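Long-range contacts in HicA3 Toxin (Yersinia pestis, PDB 4P78), which probably acts as a ribonuclease toxin on mRNA, as in other HicA proteins, and is bound in this complex by its antitoxin HicB3: residues G4-R9 against A61-S66; A13-R18 against L31-V36; G26-L31 against I39-Y44. All coordinates share one frame; numbering follows the deposited sequence.

Contact 1: G4-R9 against A61-S66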
ATOM      1  N   GLY C   4      -3.201  26.275   4.291  1.00 28.07           N
ATOM      2  CA  GLY C   4      -3.751  27.606   4.129  1.00 27.79           C
ATOM      3  C   GLY C   4      -3.328  28.260   2.839  1.00 29.47           C
ATOM      4  O   GLY C   4      -4.156  28.859   2.147  1.00 30.67           O
ATOM      5  N   GLU C   5      -2.048  28.149   2.499  1.00 27.22           N
ATOM      6  CA  GLU C   5      -1.571  28.723   1.247  1.00 30.24           C
ATOM      7  C   GLU C   5      -2.146  27.983   0.021  1.00 31.04           C
ATOM      8  O   GLU C   5      -2.456  28.612  -0.996  1.00 33.17           O
ATOM      9  CB  GLU C   5      -0.046  28.719   1.181  1.00 28.54           C
ATOM     10  CG  GLU C   5       0.475  29.477  -0.033  1.00 35.53           C
ATOM     11  CD  GLU C   5       1.972  29.360  -0.218  1.00 43.22           C
ATOM     12  OE1 GLU C   5       2.685  29.136   0.785  1.00 44.64           O
ATOM     13  OE2 GLU C   5       2.434  29.497  -1.373  1.00 47.53           O
ATOM     14  N   LEU C   6      -2.300  26.663   0.122  1.00 27.44           N
ATOM     15  CA  LEU C   6      -2.891  25.881  -0.972  1.00 26.13           C
ATOM     16  C   LEU C   6      -4.337  26.305  -1.228  1.00 24.86           C
ATOM     17  O   LEU C   6      -4.738  26.509  -2.370  1.00 22.83           O
ATOM     18  CB  LEU C   6      -2.828  24.372  -0.666  1.00 25.20           C
ATOM     19  CG  LEU C   6      -3.588  23.457  -1.645  1.00 27.43           C
ATOM     20  CD1 LEU C   6      -3.188  23.748  -3.084  1.00 20.66           C
ATOM     21  CD2 LEU C   6      -3.354  21.972  -1.304  1.00 25.37           C
ATOM     22  N   ILE C   7      -5.110  26.438  -0.155  1.00 24.40           N
ATOM     23  CA  ILE C   7      -6.493  26.914  -0.237  1.00 28.05           C
ATOM     24  C   ILE C   7      -6.579  28.298  -0.905  1.00 28.16           C
ATOM     25  O   ILE C   7      -7.430  28.536  -1.769  1.00 26.16           O
ATOM     26  CB  ILE C   7      -7.145  26.962   1.171  1.00 29.81           C
ATOM     27  CG1 ILE C   7      -7.324  25.542   1.728  1.00 25.60           C
ATOM     28  CG2 ILE C   7      -8.476  27.716   1.141  1.00 29.82           C
ATOM     29  CD1 ILE C   7      -7.968  25.495   3.102  1.00 28.53           C
ATOM     30  N   LYS C   8      -5.682  29.205  -0.539  1.00 27.75           N
ATOM     31  CA  LYS C   8      -5.694  30.525  -1.175  1.00 28.52           C
ATOM     32  C   LYS C   8      -5.249  30.454  -2.645  1.00 27.88           C
ATOM     33  O   LYS C   8      -5.771  31.182  -3.479  1.00 26.14           O
ATOM     34  CB  LYS C   8      -4.850  31.503  -0.359  1.00 34.67           C
ATOM     35  CG  LYS C   8      -5.441  31.709   1.058  1.00 39.64           C
ATOM     36  CD  LYS C   8      -4.388  32.035   2.127  1.00 42.60           C
ATOM     37  CE  LYS C   8      -4.961  31.839   3.533  1.00 46.76           C
ATOM     38  NZ  LYS C   8      -3.898  31.703   4.582  1.00 50.71           N
ATOM     39  N   ARG C   9      -4.350  29.532  -2.988  1.00 27.68           N
ATOM     40  CA  ARG C   9      -4.041  29.321  -4.403  1.00 25.20           C
ATOM     41  C   ARG C   9      -5.237  28.740  -5.159  1.00 25.34           C
ATOM     42  O   ARG C   9      -5.450  29.059  -6.334  1.00 25.69           O
ATOM     43  CB  ARG C   9      -2.816  28.424  -4.562  1.00 29.04           C
ATOM     44  CG  ARG C   9      -1.521  29.140  -4.214  1.00 27.78           C
ATOM     45  CD  ARG C   9      -0.350  28.190  -4.179  1.00 35.28           C
ATOM     46  NE  ARG C   9       0.868  28.863  -3.743  1.00 37.46           N
ATOM     47  CZ  ARG C   9       1.654  29.559  -4.551  1.00 39.49           C
ATOM     48  NH1 ARG C   9       1.348  29.668  -5.839  1.00 43.28           N
ATOM     49  NH2 ARG C   9       2.743  30.146  -4.076  1.00 38.68           N
ATOM     50  N   ALA C  61      -7.135  21.371 -10.689  1.00 25.84           N
ATOM     51  CA  ALA C  61      -7.740  22.637 -10.316  1.00 26.93           C
ATOM     52  C   ALA C  61      -7.119  23.818 -11.039  1.00 29.75           C
ATOM     53  O   ALA C  61      -7.727  24.883 -11.115  1.00 37.09           O
ATOM     54  CB  ALA C  61      -7.642  22.835  -8.822  1.00 28.72           C
ATOM     55  N   GLY C  62      -5.910  23.643 -11.560  1.00 26.09           N
ATOM     56  CA  GLY C  62      -5.300  24.680 -12.373  1.00 32.87           C
ATOM     57  C   GLY C  62      -4.663  25.815 -11.591  1.00 33.05           C
ATOM     58  O   GLY C  62      -4.562  26.937 -12.074  1.00 37.02           O
ATOM     59  N   ILE C  63      -4.227  25.519 -10.378  1.00 30.77           N
ATOM     60  CA  ILE C  63      -3.544  26.502  -9.554  1.00 32.77           C
ATOM     61  C   ILE C  63      -2.130  26.792 -10.050  1.00 31.12           C
ATOM     62  O   ILE C  63      -1.561  26.017 -10.816  1.00 31.70           O
ATOM     63  CB  ILE C  63      -3.455  26.024  -8.104  1.00 31.90           C
ATOM     64  CG1 ILE C  63      -2.685  24.700  -8.038  1.00 27.59           C
ATOM     65  CG2 ILE C  63      -4.844  25.839  -7.531  1.00 27.27           C
ATOM     66  CD1 ILE C  63      -2.479  24.194  -6.616  1.00 26.07           C
ATOM     67  N   LYS C  64      -1.582  27.923  -9.612  1.00 33.64           N
ATOM     68  CA  LYS C  64      -0.155  28.210  -9.708  1.00 34.03           C
ATOM     69  C   LYS C  64       0.568  27.458  -8.607  1.00 35.38           C
ATOM     70  O   LYS C  64       0.093  27.435  -7.473  1.00 34.68           O
ATOM     71  CB  LYS C  64       0.136  29.706  -9.548  1.00 37.92           C
ATOM     72  CG  LYS C  64      -0.343  30.599 -10.656  1.00 45.86           C
ATOM     73  CD  LYS C  64      -0.302  32.057 -10.203  1.00 52.85           C
ATOM     74  CE  LYS C  64       1.118  32.473  -9.810  1.00 53.23           C
ATOM     75  NZ  LYS C  64       1.174  33.902  -9.367  1.00 57.61           N
ATOM     76  N   LEU C  65       1.706  26.852  -8.929  1.00 34.24           N
ATOM     77  CA  LEU C  65       2.547  26.242  -7.910  1.00 40.34           C
ATOM     78  C   LEU C  65       3.635  27.242  -7.550  1.00 42.52           C
ATOM     79  O   LEU C  65       4.187  27.208  -6.457  1.00 39.49           O
ATOM     80  CB  LEU C  65       3.151  24.921  -8.397  1.00 34.75           C
ATOM     81  CG  LEU C  65       2.128  23.879  -8.853  1.00 33.58           C
ATOM     82  CD1 LEU C  65       2.792  22.541  -9.164  1.00 33.26           C
ATOM     83  CD2 LEU C  65       1.043  23.724  -7.805  1.00 30.10           C
ATOM     84  N   SER C  66       3.910  28.138  -8.494  1.00 45.75           N
ATOM     85  CA  SER C  66       4.897  29.202  -8.349  1.00 46.20           C
ATOM     86  C   SER C  66       6.275  28.640  -8.041  1.00 51.99           C
ATOM     87  O   SER C  66       6.891  28.010  -8.899  1.00 59.37           O
ATOM     88  CB  SER C  66       4.463  30.193  -7.266  1.00 48.22           C
ATOM     89  OG  SER C  66       3.522  31.124  -7.788  1.00 55.46           O
TER
HETATM   90  O   HOH W   1      -3.494  29.549  -8.216  1.00 28.29           O

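Contact 2: A13-R18 against L31-V36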
ATOM      1  N   ALA C  13      -7.709  30.455  -8.238  1.00 30.09           N
ATOM      2  CA  ALA C  13      -8.086  29.766  -9.465  1.00 31.31           C
ATOM      3  C   ALA C  13      -9.599  29.634  -9.593  1.00 33.71           C
ATOM      4  O   ALA C  13     -10.091  28.888 -10.450  1.00 31.92           O
ATOM      5  CB  ALA C  13      -7.424  28.387  -9.533  1.00 28.36           C
ATOM      6  N   GLY C  14     -10.337  30.345  -8.740  1.00 27.92           N
ATOM      7  CA  GLY C  14     -11.786  30.403  -8.864  1.00 29.82           C
ATOM      8  C   GLY C  14     -12.573  29.441  -7.987  1.00 33.02           C
ATOM      9  O   GLY C  14     -13.803  29.404  -8.051  1.00 33.30           O
ATOM     10  N   TRP C  15     -11.871  28.661  -7.170  1.00 25.51           N
ATOM     11  CA  TRP C  15     -12.520  27.752  -6.230  1.00 25.90           C
ATOM     12  C   TRP C  15     -12.958  28.491  -4.967  1.00 27.75           C
ATOM     13  O   TRP C  15     -12.382  29.516  -4.607  1.00 25.48           O
ATOM     14  CB  TRP C  15     -11.569  26.592  -5.869  1.00 27.36           C
ATOM     15  CG  TRP C  15     -11.304  25.697  -7.045  1.00 28.32           C
ATOM     16  CD1 TRP C  15     -10.414  25.918  -8.064  1.00 26.81           C
ATOM     17  CD2 TRP C  15     -11.962  24.456  -7.349  1.00 24.85           C
ATOM     18  NE1 TRP C  15     -10.484  24.892  -8.982  1.00 27.24           N
ATOM     19  CE2 TRP C  15     -11.429  23.985  -8.568  1.00 27.52           C
ATOM     20  CE3 TRP C  15     -12.950  23.700  -6.709  1.00 25.27           C
ATOM     21  CZ2 TRP C  15     -11.838  22.784  -9.151  1.00 29.42           C
ATOM     22  CZ3 TRP C  15     -13.362  22.517  -7.288  1.00 27.43           C
ATOM     23  CH2 TRP C  15     -12.805  22.066  -8.497  1.00 28.19           C
ATOM     24  N   GLN C  16     -13.973  27.961  -4.288  1.00 27.11           N
ATOM     25  CA  GLN C  16     -14.433  28.543  -3.028  1.00 31.49           C
ATOM     26  C   GLN C  16     -14.491  27.477  -1.949  1.00 24.49           C
ATOM     27  O   GLN C  16     -14.835  26.346  -2.236  1.00 26.32           O
ATOM     28  CB  GLN C  16     -15.814  29.182  -3.195  1.00 29.31           C
ATOM     29  CG  GLN C  16     -15.831  30.377  -4.142  1.00 39.16           C
ATOM     30  CD  GLN C  16     -17.238  30.769  -4.594  1.00 42.22           C
ATOM     31  OE1 GLN C  16     -18.239  30.331  -4.027  1.00 33.96           O
ATOM     32  NE2 GLN C  16     -17.311  31.596  -5.636  1.00 44.86           N
ATOM     33  N   ILE C  17     -14.168  27.849  -0.716  1.00 27.27           N
ATOM     34  CA  ILE C  17     -14.372  26.980   0.432  1.00 23.33           C
ATOM     35  C   ILE C  17     -15.850  26.669   0.559  1.00 28.88           C
ATOM     36  O   ILE C  17     -16.689  27.571   0.622  1.00 27.54           O
ATOM     37  CB  ILE C  17     -13.881  27.615   1.744  1.00 25.97           C
ATOM     38  CG1 ILE C  17     -12.372  27.873   1.678  1.00 27.76           C
ATOM     39  CG2 ILE C  17     -14.264  26.713   2.945  1.00 25.51           C
ATOM     40  CD1 ILE C  17     -11.816  28.745   2.805  1.00 28.16           C
ATOM     41  N   ARG C  18     -16.160  25.382   0.573  1.00 25.03           N
ATOM     42  CA  ARG C  18     -17.515  24.922   0.755  1.00 23.74           C
ATOM     43  C   ARG C  18     -17.771  24.762   2.257  1.00 23.86           C
ATOM     44  O   ARG C  18     -18.754  25.260   2.805  1.00 22.23           O
ATOM     45  CB  ARG C  18     -17.710  23.612  -0.016  1.00 25.54           C
ATOM     46  CG  ARG C  18     -19.094  23.045  -0.018  1.00 27.35           C
ATOM     47  CD  ARG C  18     -19.145  21.763  -0.897  1.00 29.29           C
ATOM     48  NE  ARG C  18     -20.342  20.974  -0.606  1.00 28.03           N
ATOM     49  CZ  ARG C  18     -20.405  20.046   0.337  1.00 29.90           C
ATOM     50  NH1 ARG C  18     -19.330  19.769   1.069  1.00 27.03           N
ATOM     51  NH2 ARG C  18     -21.535  19.386   0.539  1.00 35.00           N
ATOM     52  N   LEU C  31     -13.951  22.056  -1.239  1.00 22.88           N
ATOM     53  CA  LEU C  31     -14.091  23.263  -2.046  1.00 24.44           C
ATOM     54  C   LEU C  31     -14.912  22.950  -3.271  1.00 26.08           C
ATOM     55  O   LEU C  31     -14.975  21.801  -3.703  1.00 25.34           O
ATOM     56  CB  LEU C  31     -12.736  23.822  -2.467  1.00 21.72           C
ATOM     57  CG  LEU C  31     -11.773  24.191  -1.331  1.00 24.47           C
ATOM     58  CD1 LEU C  31     -10.783  23.034  -1.025  1.00 22.45           C
ATOM     59  CD2 LEU C  31     -11.052  25.487  -1.687  1.00 21.55           C
ATOM     60  N   CYS C  32     -15.529  23.985  -3.826  1.00 24.67           N
ATOM     61  CA  CYS C  32     -16.284  23.869  -5.058  1.00 26.50           C
ATOM     62  C   CYS C  32     -15.985  25.079  -5.928  1.00 30.27           C
ATOM     63  O   CYS C  32     -15.419  26.065  -5.463  1.00 28.60           O
ATOM     64  CB  CYS C  32     -17.780  23.777  -4.771  1.00 27.27           C
ATOM     65  SG  CYS C  32     -18.427  25.197  -3.865  1.00 37.78           S
ATOM     66  N   LYS C  33     -16.375  25.006  -7.192  1.00 32.77           N
ATOM     67  CA  LYS C  33     -16.115  26.087  -8.126  1.00 30.53           C
ATOM     68  C   LYS C  33     -17.374  26.328  -8.938  1.00 33.43           C
ATOM     69  O   LYS C  33     -17.911  25.397  -9.536  1.00 33.53           O
ATOM     70  CB  LYS C  33     -14.922  25.750  -9.032  1.00 31.96           C
ATOM     71  CG  LYS C  33     -14.547  26.847 -10.019  1.00 34.47           C
ATOM     72  CD  LYS C  33     -13.249  26.522 -10.765  1.00 33.44           C
ATOM     73  CE  LYS C  33     -12.845  27.677 -11.669  1.00 36.03           C
ATOM     74  NZ  LYS C  33     -11.525  27.449 -12.332  1.00 41.14           N
ATOM     75  N   PRO C  34     -17.860  27.583  -8.945  1.00 37.88           N
ATOM     76  CA  PRO C  34     -19.126  27.944  -9.597  1.00 36.11           C
ATOM     77  C   PRO C  34     -19.135  27.529 -11.061  1.00 36.29           C
ATOM     78  O   PRO C  34     -18.153  27.774 -11.760  1.00 34.28           O
ATOM     79  CB  PRO C  34     -19.173  29.471  -9.455  1.00 38.74           C
ATOM     80  CG  PRO C  34     -18.299  29.770  -8.301  1.00 35.09           C
ATOM     81  CD  PRO C  34     -17.198  28.758  -8.351  1.00 31.94           C
ATOM     82  N   GLY C  35     -20.214  26.884 -11.501  1.00 37.88           N
ATOM     83  CA  GLY C  35     -20.320  26.420 -12.872  1.00 33.32           C
ATOM     84  C   GLY C  35     -19.598  25.105 -13.127  1.00 45.98           C
ATOM     85  O   GLY C  35     -19.560  24.616 -14.256  1.00 49.59           O
ATOM     86  N   VAL C  36     -19.015  24.534 -12.077  1.00 42.70           N
ATOM     87  CA  VAL C  36     -18.279  23.280 -12.190  1.00 38.53           C
ATOM     88  C   VAL C  36     -18.876  22.269 -11.216  1.00 38.45           C
ATOM     89  O   VAL C  36     -19.052  22.565 -10.032  1.00 39.84           O
ATOM     90  CB  VAL C  36     -16.777  23.467 -11.890  1.00 37.81           C
ATOM     91  CG1 VAL C  36     -16.020  22.163 -12.076  1.00 38.84           C
ATOM     92  CG2 VAL C  36     -16.185  24.556 -12.766  1.00 37.49           C
TER
HETATM   93  O   HOH W   2     -10.016  25.084 -12.369  1.00 40.05           O

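Contact 3: G26-L31 against I39-Y44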
ATOM      1  N   GLY C  26      -8.890  13.426  11.851  1.00 65.45           N
ATOM      2  CA  GLY C  26      -8.517  14.809  11.608  1.00 59.53           C
ATOM      3  C   GLY C  26      -9.640  15.456  10.828  1.00 51.32           C
ATOM      4  O   GLY C  26     -10.676  14.825  10.607  1.00 52.15           O
ATOM      5  N   SER C  27      -9.458  16.701  10.401  1.00 47.89           N
ATOM      6  CA  SER C  27     -10.510  17.350   9.638  1.00 37.41           C
ATOM      7  C   SER C  27     -10.114  17.515   8.165  1.00 33.50           C
ATOM      8  O   SER C  27      -8.983  17.205   7.741  1.00 29.79           O
ATOM      9  CB  SER C  27     -10.901  18.700  10.278  1.00 37.78           C
ATOM     10  OG  SER C  27     -10.046  19.772   9.899  1.00 41.40           O
ATOM     11  N   HIS C  28     -11.091  17.948   7.386  1.00 26.73           N
ATOM     12  CA  HIS C  28     -10.970  18.087   5.946  1.00 28.05           C
ATOM     13  C   HIS C  28     -11.610  19.402   5.558  1.00 25.62           C
ATOM     14  O   HIS C  28     -12.490  19.885   6.265  1.00 25.88           O
ATOM     15  CB  HIS C  28     -11.673  16.937   5.211  1.00 26.66           C
ATOM     16  CG  HIS C  28     -11.344  15.583   5.749  1.00 31.60           C
ATOM     17  ND1 HIS C  28     -10.440  14.744   5.138  1.00 30.17           N
ATOM     18  CD2 HIS C  28     -11.790  14.928   6.849  1.00 31.97           C
ATOM     19  CE1 HIS C  28     -10.344  13.626   5.838  1.00 31.84           C
ATOM     20  NE2 HIS C  28     -11.159  13.712   6.875  1.00 30.97           N
ATOM     21  N   VAL C  29     -11.182  19.969   4.438  1.00 23.65           N
ATOM     22  CA  VAL C  29     -11.875  21.114   3.863  1.00 23.77           C
ATOM     23  C   VAL C  29     -12.336  20.706   2.451  1.00 24.45           C
ATOM     24  O   VAL C  29     -11.551  20.156   1.680  1.00 22.35           O
ATOM     25  CB  VAL C  29     -10.966  22.369   3.848  1.00 25.02           C
ATOM     26  CG1 VAL C  29     -11.601  23.526   3.073  1.00 22.05           C
ATOM     27  CG2 VAL C  29     -10.652  22.816   5.278  1.00 26.88           C
ATOM     28  N   THR C  30     -13.618  20.909   2.147  1.00 21.27           N
ATOM     29  CA  THR C  30     -14.110  20.728   0.781  1.00 22.02           C
ATOM     30  C   THR C  30     -14.226  22.072   0.055  1.00 23.40           C
ATOM     31  O   THR C  30     -14.529  23.112   0.660  1.00 22.88           O
ATOM     32  CB  THR C  30     -15.484  20.001   0.724  1.00 21.44           C
ATOM     33  OG1 THR C  30     -16.516  20.787   1.340  1.00 24.46           O
ATOM     34  CG2 THR C  30     -15.400  18.625   1.374  1.00 21.89           C
ATOM     35  N   LEU C  31     -13.951  22.056  -1.239  1.00 22.88           N
ATOM     36  CA  LEU C  31     -14.091  23.263  -2.046  1.00 24.44           C
ATOM     37  C   LEU C  31     -14.912  22.950  -3.271  1.00 26.08           C
ATOM     38  O   LEU C  31     -14.975  21.801  -3.703  1.00 25.34           O
ATOM     39  CB  LEU C  31     -12.736  23.822  -2.467  1.00 21.72           C
ATOM     40  CG  LEU C  31     -11.773  24.191  -1.331  1.00 24.47           C
ATOM     41  CD1 LEU C  31     -10.783  23.034  -1.025  1.00 22.45           C
ATOM     42  CD2 LEU C  31     -11.052  25.487  -1.687  1.00 21.55           C
ATOM     43  N   ILE C  39     -15.821  18.528  -6.776  1.00 26.85           N
ATOM     44  CA  ILE C  39     -15.431  18.826  -5.407  1.00 22.39           C
ATOM     45  C   ILE C  39     -13.940  18.583  -5.264  1.00 25.68           C
ATOM     46  O   ILE C  39     -13.397  17.638  -5.846  1.00 25.63           O
ATOM     47  CB  ILE C  39     -16.205  17.952  -4.379  1.00 24.11           C
ATOM     48  CG1 ILE C  39     -17.697  18.296  -4.372  1.00 24.30           C
ATOM     49  CG2 ILE C  39     -15.615  18.101  -2.971  1.00 25.18           C
ATOM     50  CD1 ILE C  39     -18.037  19.601  -3.694  1.00 25.79           C
ATOM     51  N   ILE C  40     -13.267  19.444  -4.512  1.00 22.57           N
ATOM     52  CA  ILE C  40     -11.928  19.127  -4.043  1.00 22.24           C
ATOM     53  C   ILE C  40     -11.990  18.889  -2.539  1.00 25.31           C
ATOM     54  O   ILE C  40     -12.526  19.711  -1.796  1.00 23.49           O
ATOM     55  CB  ILE C  40     -10.918  20.233  -4.389  1.00 22.94           C
ATOM     56  CG1 ILE C  40     -10.755  20.300  -5.907  1.00 20.79           C
ATOM     57  CG2 ILE C  40      -9.552  19.967  -3.716  1.00 20.83           C
ATOM     58  CD1 ILE C  40      -9.772  21.314  -6.375  1.00 28.09           C
ATOM     59  N   THR C  41     -11.494  17.730  -2.105  1.00 20.70           N
ATOM     60  CA  THR C  41     -11.395  17.410  -0.684  1.00 20.81           C
ATOM     61  C   THR C  41      -9.929  17.415  -0.260  1.00 22.03           C
ATOM     62  O   THR C  41      -9.114  16.632  -0.772  1.00 22.70           O
ATOM     63  CB  THR C  41     -12.033  16.024  -0.342  1.00 22.60           C
ATOM     64  OG1 THR C  41     -13.407  16.000  -0.742  1.00 21.52           O
ATOM     65  CG2 THR C  41     -11.948  15.746   1.145  1.00 23.13           C
ATOM     66  N   LEU C  42      -9.606  18.306   0.675  1.00 23.50           N
ATOM     67  CA  LEU C  42      -8.246  18.481   1.188  1.00 24.81           C
ATOM     68  C   LEU C  42      -8.106  18.076   2.645  1.00 22.68           C
ATOM     69  O   LEU C  42      -8.981  18.373   3.457  1.00 24.82           O
ATOM     70  CB  LEU C  42      -7.806  19.943   1.072  1.00 28.85           C
ATOM     71  CG  LEU C  42      -7.558  20.540  -0.301  1.00 30.15           C
ATOM     72  CD1 LEU C  42      -7.186  22.016  -0.152  1.00 28.50           C
ATOM     73  CD2 LEU C  42      -6.437  19.746  -0.945  1.00 25.05           C
ATOM     74  N   PRO C  43      -6.985  17.420   2.989  1.00 22.56           N
ATOM     75  CA  PRO C  43      -6.642  17.240   4.405  1.00 23.47           C
ATOM     76  C   PRO C  43      -6.308  18.594   5.035  1.00 24.65           C
ATOM     77  O   PRO C  43      -5.687  19.425   4.376  1.00 24.44           O
ATOM     78  CB  PRO C  43      -5.402  16.341   4.366  1.00 20.10           C
ATOM     79  CG  PRO C  43      -4.765  16.639   3.043  1.00 24.22           C
ATOM     80  CD  PRO C  43      -5.913  16.956   2.087  1.00 21.38           C
ATOM     81  N   TYR C  44      -6.692  18.818   6.285  1.00 26.52           N
ATOM     82  CA  TYR C  44      -6.451  20.124   6.900  1.00 25.28           C
ATOM     83  C   TYR C  44      -6.440  19.994   8.424  1.00 25.43           C
ATOM     84  O   TYR C  44      -7.238  19.247   8.994  1.00 27.35           O
ATOM     85  CB  TYR C  44      -7.519  21.135   6.409  1.00 28.71           C
ATOM     86  CG  TYR C  44      -7.669  22.403   7.239  1.00 27.26           C
ATOM     87  CD1 TYR C  44      -6.978  23.565   6.913  1.00 24.94           C
ATOM     88  CD2 TYR C  44      -8.512  22.430   8.341  1.00 27.90           C
ATOM     89  CE1 TYR C  44      -7.115  24.713   7.671  1.00 25.98           C
ATOM     90  CE2 TYR C  44      -8.656  23.567   9.106  1.00 28.02           C
ATOM     91  CZ  TYR C  44      -7.958  24.700   8.770  1.00 26.51           C
ATOM     92  OH  TYR C  44      -8.114  25.812   9.544  1.00 25.98           O
TER

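Contact 1: G4-R9 against A61-S66
This is a helix-to-tail contact: helix 3-12 meets the C-terminal tail that follows helix 51-61. G62, with positive phi, is the first residue after helix 51-61 to leave helical angles, and the tail then runs past R9. R9 does most of the work. Its CG is anti to the carbonyl carbon, and the chain is extended to NE, so the guanidinium reaches the tail. R9 NH1 donates to K64 O over 3.0 Å. The bond is bent, 136° at the hydrogen, and NH1 sits above the carbonyl plane. R9 NH1 also makes a weak but nearly straight bond to S66 OG at 3.3 Å, at the edge of the guanidinium. L65 O lies over one face of the group. R9 grips E5 side-on through NE (2.9 Å) and NH2 (2.8 Å), both to the single oxygen E5 OE2, which lies almost in the guanidinium plane. This salt bridge should offset the positive charge beside K64. One water links R9 O to K64 N. Apart from these polar bonds, L6 CD1 meets I63 CD1 at 3.6 Å, the two side chains crossing at about a right angle. I63 also packs on L10 of helix 3-12 and A57 of helix 51-61, and L6 on L42 of strand 36-44.

Contact 2: A13-R18 against L31-V36
K33 NZ is held by two partners, A13 O and a water. K33 NZ donates to A13 O over 2.8 Å, almost along the C=O axis. The water also takes a weak bond from W15 NE1, which has a second weak partner in A61 O. K33 gets there with an extended chain, CG anti to the backbone N (chi1 -178°). On the way it crosses the W15 indole at about a right angle. K33 CB lies over the face of the W15 six-membered ring, 3.7 Å from the centroid, a CH-pi contact. G14, the C-prime residue of the Schellman motif that ends helix 3-12, lies alongside: G14 O is 3.3 Å from K33 CG. After G14, Q16 and C32 form an antiparallel hydrogen-bonded pair. Q16 N reaches C32 O at 2.7 Å, and C32 N reaches Q16 O at 2.9 Å. The Q16 and P34 side chains cross at about a right angle, with Q16 NE2 3.4 Å from P34 CG. A type II beta turn from K33 to V36 then reverses the chain. The R18 guanidinium makes a salt bridge with E52 of the HicB3 antitoxin chain. The contact thus pairs strand 16-22, an outer strand of the sheet within this chain, with the middle strand 27-33. W15 packs on L10 of helix 3-12 and I40 of strand 36-44.

Contact 3: G26-L31 against I39-Y44
V29 and Y44 cross obliquely, with the valine methyl over the tyrosine ring. V29 CG2 is anti to the carbonyl carbon and lies 4.0 Å from the Y44 ring centroid, 29° off the ring normal. This CH-pi contact is offset toward the root of the ring, since V29 CG2 comes nearest to Y44 CG. S27 OG lies at the edge of the same ring, in its plane, 3.4 Å from Y44 CD2. S27 OG also donates to Y44 O over 3.0 Å, from above the carbonyl plane. Further along, L31 and L42 cross obliquely, and their CD1 atoms meet at 3.8 Å. L31 CD1 also approaches I40 CG2. V29, L31, I40, L42 and Y44 all point to one face of the sheet, and there I40 and L42 pack on L10 of helix 3-12. The two segments are the antiparallel arms of the beta hairpin 27-33 and 36-44, part of the three-stranded sheet of the HicA double-stranded RNA-binding-like fold. V29 and L42 form an antiparallel hydrogen-bonded pair, with V29 N donating to L42 O and L42 N to V29 O, both at 2.9 Å. L31 and I40 form the next such pair. T30 and T41, the non-hydrogen-bonded pair between them, lie side by side and point the same way, to the other face. T30 CG2 is 3.9 Å from T41 OG1. Their hydroxyls find partners outside the hairpin: T30 OG1 bonds to R18 NH1, and T41 OG1 to H45 of the HicB3 antitoxin chain. V44 of that chain packs on both H28 and T41, and its A27 on P43.

The three contacts span the small alpha-beta-beta-beta-alpha chain. Contact 1 brings the N-terminal helix to the C-terminal tail, and the loop it closes holds contacts 2 and 3. Contacts 2 and 3 alternate along the chain: both use strand 27-33 and share L31, so they tie its two neighbours in the sheet to it. The contact centres are about 13 to 14 Å apart, and contacts 1 and 3 lie on opposite sides of the chain's centre. Side chains still bridge them: A61 touches I40, L6 touches L42 and I7 touches I17. Helix 3-12, with A61 at the end of helix 51-61, packs on the face that carries I40 and L42; T41, on the other face, bonds to HicB3.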